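Local coordinates for probable oxidoreductase protein (Rhizobium etli, PDB 4FB5) that is a probable oxidoreductase of the GFO/IDH/MocA family that presumably binds a nicotinamide dinucleotide in its Rossmann-type domain, at residues M110-L115 with L138-R143; V159-R164 with C350-R355. All blocks are in the same frame, centred on the assembly; numbering follows the deposited sequence.

Contact 1 (M110-L115 with L138-R143); sequences MAIAAL and LATAER
L115 lays its CB against the methyl of T140, with L115 CB 3.6 Å from T140 CG2, and carries one branch onward over the neighbouring alanine. CG of L115 stands anti to the carbonyl carbon, which sends CD1 toward helix 131-143, where L115 CD1 ends 3.7 Å from A141 CB. L115 CD1 also lies 4.0 Å from T140 CG2 and thus touches both residues. One turn back, I112 passes across T140 at about a right angle; I112 CG1 lies 3.8 Å from T140 OG1, and its CG2 branch borders the same oxygen. Against these aliphatic carbons the oxygen makes van der Waals contact alone; its hydrogen bond goes to the carbonyl oxygen of R136 on the same helix. In T140, OG1 is anti to the carbonyl carbon and CG2 anti to the backbone N (chi1 -59°), which turns the methyl to L115 and the oxygen to I112. Trimmed to an alanine here, the side chain would probably leave a gap beside L115 CB and I112 CG1 and the R136 carbonyl without the hydroxyl. The axes of the two short helical segments run nearly parallel, 9.5 Å apart at a 20° angle, with no hydrogen bond between them. A111, A114 and L115 also rest on V121 of strand 120-123, beneath helix 107-116. Two neighbouring helices that alternate with strands 97-100, 120-123 and 148-150 of the parallel sheet, as here, are typical of the beta-alpha-beta crossovers of a Rossmann fold.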
loop_
_atom_site.group_PDB
_atom_site.type_symbol
_atom_site.label_atom_id
_atom_site.label_comp_id
_atom_site.label_asym_id
_atom_site.label_seq_id
_atom_site.Cartn_x
_atom_site.Cartn_y
_atom_site.Cartn_z
HETATM N N MSE A 110 1.410 -9.407 43.790
HETATM C CA MSE A 110 0.942 -8.080 44.020
HETATM C C MSE A 110 -0.546 -7.986 43.814
HETATM O O MSE A 110 -1.268 -7.470 44.664
HETATM C CB MSE A 110 1.696 -7.130 43.114
HETATM C CG MSE A 110 3.215 -7.260 43.257
HETATM SE SE MSE A 110 4.129 -5.774 42.379
HETATM C CE MSE A 110 5.989 -6.111 42.894
ATOM N N ALA A 111 -1.017 -8.510 42.697
ATOM C CA ALA A 111 -2.430 -8.432 42.384
ATOM C C ALA A 111 -3.273 -9.063 43.502
ATOM O O ALA A 111 -4.348 -8.564 43.852
ATOM C CB ALA A 111 -2.688 -9.112 41.066
ATOM N N ILE A 112 -2.773 -10.171 44.040
ATOM C CA ILE A 112 -3.403 -10.860 45.149
ATOM C C ILE A 112 -3.338 -10.022 46.427
ATOM O O ILE A 112 -4.369 -9.756 47.058
ATOM C CB ILE A 112 -2.779 -12.225 45.377
ATOM C CG1 ILE A 112 -3.166 -13.156 44.223
ATOM C CG2 ILE A 112 -3.251 -12.793 46.699
ATOM C CD1 ILE A 112 -2.463 -14.500 44.224
ATOM N N ALA A 113 -2.148 -9.571 46.808
ATOM C CA ALA A 113 -2.091 -8.735 47.984
ATOM C C ALA A 113 -3.047 -7.569 47.780
ATOM O O ALA A 113 -3.698 -7.126 48.714
ATOM C CB ALA A 113 -0.705 -8.262 48.236
ATOM N N ALA A 114 -3.172 -7.086 46.555
ATOM C CA ALA A 114 -4.059 -5.962 46.297
ATOM C C ALA A 114 -5.508 -6.357 46.514
ATOM O O ALA A 114 -6.245 -5.691 47.245
ATOM C CB ALA A 114 -3.856 -5.428 44.890
ATOM N N LEU A 115 -5.907 -7.450 45.875
ATOM C CA LEU A 115 -7.279 -7.912 45.946
ATOM C C LEU A 115 -7.719 -8.173 47.380
ATOM O O LEU A 115 -8.701 -7.584 47.849
ATOM C CB LEU A 115 -7.467 -9.144 45.061
ATOM C CG LEU A 115 -7.511 -8.803 43.562
ATOM C CD1 LEU A 115 -7.308 -10.043 42.725
ATOM C CD2 LEU A 115 -8.804 -8.101 43.164
ATOM N N LEU A 138 -7.174 -15.848 40.169
ATOM C CA LEU A 138 -8.588 -15.802 39.858
ATOM C C LEU A 138 -9.449 -16.137 41.094
ATOM O O LEU A 138 -10.374 -15.386 41.464
ATOM C CB LEU A 138 -8.886 -16.747 38.710
ATOM C CG LEU A 138 -10.377 -16.779 38.406
ATOM C CD1 LEU A 138 -10.944 -15.375 37.979
ATOM C CD2 LEU A 138 -10.648 -17.909 37.409
ATOM N N ALA A 139 -9.109 -17.272 41.717
ATOM C CA ALA A 139 -9.736 -17.706 42.953
ATOM C C ALA A 139 -9.820 -16.495 43.849
ATOM O O ALA A 139 -10.939 -16.091 44.227
ATOM C CB ALA A 139 -8.956 -18.827 43.603
ATOM N N THR A 140 -8.678 -15.854 44.123
ATOM C CA THR A 140 -8.743 -14.635 44.905
ATOM C C THR A 140 -9.829 -13.749 44.335
ATOM O O THR A 140 -10.866 -13.601 44.967
ATOM C CB THR A 140 -7.458 -13.849 44.956
ATOM O OG1 THR A 140 -6.414 -14.659 45.504
ATOM C CG2 THR A 140 -7.649 -12.622 45.807
ATOM N N ALA A 141 -9.618 -13.214 43.133
ATOM C CA ALA A 141 -10.454 -12.153 42.569
ATOM C C ALA A 141 -11.955 -12.413 42.654
ATOM O O ALA A 141 -12.716 -11.542 43.048
ATOM C CB ALA A 141 -10.044 -11.892 41.114
ATOM N N GLU A 142 -12.360 -13.604 42.221
ATOM C CA GLU A 142 -13.729 -14.090 42.380
ATOM C C GLU A 142 -14.139 -13.877 43.829
ATOM O O GLU A 142 -15.115 -13.174 44.124
ATOM C CB GLU A 142 -13.810 -15.583 42.021
ATOM C CG GLU A 142 -14.240 -15.854 40.576
ATOM C CD GLU A 142 -13.889 -17.275 40.077
ATOM O OE1 GLU A 142 -13.070 -17.971 40.729
ATOM O OE2 GLU A 142 -14.424 -17.689 39.007
ATOM N N ARG A 143 -13.345 -14.469 44.724
ATOM C CA ARG A 143 -13.515 -14.307 46.166
ATOM C C ARG A 143 -13.475 -12.848 46.592
ATOM O O ARG A 143 -14.267 -12.446 47.422
ATOM C CB ARG A 143 -12.468 -15.111 46.930
ATOM C CG ARG A 143 -12.686 -15.127 48.416
ATOM C CD ARG A 143 -11.803 -16.152 49.088
ATOM N NE ARG A 143 -10.391 -15.753 49.061
ATOM C CZ ARG A 143 -9.431 -16.362 48.361
ATOM N NH1 ARG A 143 -9.699 -17.431 47.597
ATOM N NH2 ARG A 143 -8.189 -15.897 48.440
#

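Contact 2 (V159-R164 with C350-R355); sequences VMRHIR and CRELIR
Bends at chi2 (-95°) and chi3 of R161 swing its guanidinium toward E352, whose own chain folds at chi2 to meet it. The two side chains slide past each other in opposite directions, and R161, E352 and R355 make up a salt-bridge network between two helices of this GFO/IDH/MocA fold. Helix 158-168 lies against the large mixed sheet of the C-terminal domain, where I163 touches I293 and Y295, while helix 344-358 packs through C350, L353 and I354 on W44 of helix 35-44 in the Rossmann domain. The link between them is slender: the nearest CA atoms, those of R161 and E352, are 12.7 Å apart, and the gap is crossed by side chains alone. R161 NH2 reaches E352 OE1 at 3.6 Å, a long salt bridge; the oxygen sits at the guanidinium edge, near its plane, and the guanidinium and carboxylate planes are 68° apart. R161 NE is taken by the carbonyl oxygen of Q156. The carboxylate has two further partners, R355 on its own helix, which binds OE1, and the backbone N-H of S363, which donates to OE2. With both oxygens engaged, it probably has little freedom to rotate, and the cations around it should favour its ionised form. R351 lies next to R355, and its salt bridge to D53 brings a further negative charge to the cluster. The grip of R355 is closer than that of R161: R355 NE donates to E352 OE1 at 2.9 Å from above the carboxylate plane, with an N-H...acceptor angle of 155°.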
loop_
_atom_site.group_PDB
_atom_site.type_symbol
_atom_site.label_atom_id
_atom_site.label_comp_id
_atom_site.label_asym_id
_atom_site.label_seq_id
_atom_site.Cartn_x
_atom_site.Cartn_y
_atom_site.Cartn_z
ATOM N N VAL A 159 -11.269 0.706 15.576
ATOM C CA VAL A 159 -11.369 -0.060 14.331
ATOM C C VAL A 159 -11.782 -1.475 14.687
ATOM O O VAL A 159 -12.586 -2.100 14.022
ATOM C CB VAL A 159 -10.011 -0.034 13.553
ATOM C CG1 VAL A 159 -9.894 -1.194 12.557
ATOM C CG2 VAL A 159 -9.798 1.366 12.912
HETATM N N MSE A 160 -11.238 -1.957 15.789
HETATM C CA MSE A 160 -11.459 -3.283 16.194
HETATM C C MSE A 160 -12.897 -3.442 16.714
HETATM O O MSE A 160 -13.538 -4.428 16.383
HETATM C CB MSE A 160 -10.372 -3.671 17.201
HETATM C CG MSE A 160 -10.294 -5.134 17.529
HETATM SE SE MSE A 160 -9.806 -6.162 15.898
HETATM C CE MSE A 160 -7.962 -5.437 15.811
ATOM N N ARG A 161 -13.417 -2.490 17.514
ATOM C CA ARG A 161 -14.845 -2.567 17.897
ATOM C C ARG A 161 -15.743 -2.537 16.656
ATOM O O ARG A 161 -16.756 -3.240 16.602
ATOM C CB ARG A 161 -15.335 -1.554 18.964
ATOM C CG ARG A 161 -14.338 -0.561 19.538
ATOM C CD ARG A 161 -13.724 -1.047 20.866
ATOM N NE ARG A 161 -13.678 -0.012 21.913
ATOM C CZ ARG A 161 -14.606 0.137 22.884
ATOM N NH1 ARG A 161 -15.680 -0.656 22.958
ATOM N NH2 ARG A 161 -14.479 1.097 23.794
ATOM N N HIS A 162 -15.356 -1.768 15.647
ATOM C CA HIS A 162 -16.107 -1.803 14.441
ATOM C C HIS A 162 -15.967 -3.097 13.695
ATOM O O HIS A 162 -16.885 -3.483 13.017
ATOM C CB HIS A 162 -15.765 -0.662 13.543
ATOM C CG HIS A 162 -16.830 -0.375 12.534
ATOM N ND1 HIS A 162 -18.108 0.012 12.895
ATOM C CD2 HIS A 162 -16.815 -0.416 11.182
ATOM C CE1 HIS A 162 -18.830 0.201 11.806
ATOM N NE2 HIS A 162 -18.069 -0.048 10.756
ATOM N N ILE A 163 -14.828 -3.780 13.792
ATOM C CA ILE A 163 -14.726 -5.095 13.164
ATOM C C ILE A 163 -15.712 -6.081 13.794
ATOM O O ILE A 163 -16.458 -6.776 13.081
ATOM C CB ILE A 163 -13.295 -5.637 13.127
ATOM C CG1 ILE A 163 -12.531 -4.829 12.064
ATOM C CG2 ILE A 163 -13.293 -7.094 12.709
ATOM C CD1 ILE A 163 -10.993 -4.868 12.080
ATOM N N ARG A 164 -15.737 -6.101 15.119
ATOM C CA ARG A 164 -16.647 -6.971 15.870
ATOM C C ARG A 164 -18.075 -6.742 15.464
ATOM O O ARG A 164 -18.775 -7.701 15.188
ATOM C CB ARG A 164 -16.553 -6.690 17.337
ATOM C CG ARG A 164 -16.891 -7.849 18.158
ATOM C CD ARG A 164 -16.685 -7.480 19.578
ATOM N NE ARG A 164 -17.947 -7.221 20.246
ATOM C CZ ARG A 164 -18.527 -8.089 21.066
ATOM N NH1 ARG A 164 -17.969 -9.268 21.311
ATOM N NH2 ARG A 164 -19.664 -7.776 21.635
ATOM N N CYS A 350 -8.603 2.123 30.134
ATOM C CA CYS A 350 -8.828 2.773 31.403
ATOM C C CYS A 350 -10.315 3.135 31.546
ATOM O O CYS A 350 -10.968 2.825 32.557
ATOM C CB CYS A 350 -7.951 4.021 31.511
ATOM S SG CYS A 350 -8.254 4.946 33.030
ATOM N N ARG A 351 -10.859 3.762 30.514
ATOM C CA ARG A 351 -12.266 4.058 30.553
ATOM C C ARG A 351 -13.029 2.761 30.807
ATOM O O ARG A 351 -13.806 2.692 31.753
ATOM C CB ARG A 351 -12.743 4.801 29.305
ATOM C CG ARG A 351 -14.233 5.103 29.282
ATOM C CD ARG A 351 -14.627 6.010 30.424
ATOM N NE ARG A 351 -16.078 6.059 30.693
ATOM C CZ ARG A 351 -16.759 5.201 31.471
ATOM N NH1 ARG A 351 -16.141 4.176 32.055
ATOM N NH2 ARG A 351 -18.070 5.359 31.653
ATOM N N GLU A 352 -12.775 1.708 30.044
ATOM C CA GLU A 352 -13.617 0.532 30.201
ATOM C C GLU A 352 -13.470 -0.110 31.578
ATOM O O GLU A 352 -14.352 -0.852 32.029
ATOM C CB GLU A 352 -13.382 -0.483 29.092
ATOM C CG GLU A 352 -13.784 0.028 27.735
ATOM C CD GLU A 352 -15.287 0.196 27.543
ATOM O OE1 GLU A 352 -15.718 1.324 27.217
ATOM O OE2 GLU A 352 -16.026 -0.796 27.675
ATOM N N LEU A 353 -12.355 0.173 32.241
ATOM C CA LEU A 353 -12.100 -0.394 33.546
ATOM C C LEU A 353 -13.008 0.297 34.551
ATOM O O LEU A 353 -13.527 -0.343 35.484
ATOM C CB LEU A 353 -10.645 -0.192 33.957
ATOM C CG LEU A 353 -10.368 -0.539 35.421
ATOM C CD1 LEU A 353 -10.957 -1.871 35.718
ATOM C CD2 LEU A 353 -8.890 -0.553 35.789
ATOM N N ILE A 354 -13.189 1.598 34.355
ATOM C CA ILE A 354 -14.050 2.357 35.199
ATOM C C ILE A 354 -15.501 1.937 34.998
ATOM O O ILE A 354 -16.265 1.866 35.969
ATOM C CB ILE A 354 -13.851 3.835 34.966
ATOM C CG1 ILE A 354 -12.455 4.203 35.481
ATOM C CG2 ILE A 354 -14.941 4.619 35.686
ATOM C CD1 ILE A 354 -11.779 5.254 34.739
ATOM N N ARG A 355 -15.871 1.627 33.759
ATOM C CA ARG A 355 -17.199 1.112 33.525
ATOM C C ARG A 355 -17.403 -0.095 34.400
ATOM O O ARG A 355 -18.367 -0.150 35.150
ATOM C CB ARG A 355 -17.461 0.770 32.067
ATOM C CG ARG A 355 -18.414 1.749 31.374
ATOM C CD ARG A 355 -18.587 1.448 29.875
ATOM N NE ARG A 355 -17.768 2.337 29.051
ATOM C CZ ARG A 355 -18.074 3.606 28.772
ATOM N NH1 ARG A 355 -19.186 4.144 29.248
ATOM N NH2 ARG A 355 -17.267 4.349 28.021
#

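The contacts follow one another in series along the chain. Their centres lie 24 Å apart and their nearest atoms about 10 Å, without touching. Contact 1 stays within the Rossmann domain, joining helices next to one sheet by aliphatic side chains and a threonine; contact 2 links a helix on the C-terminal sheet to one packed on helix 35-44, through charged groups instead. Helix 35-44 follows strand 27-31 in a strand-turn-helix unit whose glycine-rich pattern is consistent with dinucleotide binding; 350-355 packs on the far, C-terminal end of that helix. Segment 159-164 also reaches the subunit interface, where H162 NE2 is hydrogen-bonded to E314 of the second subunit.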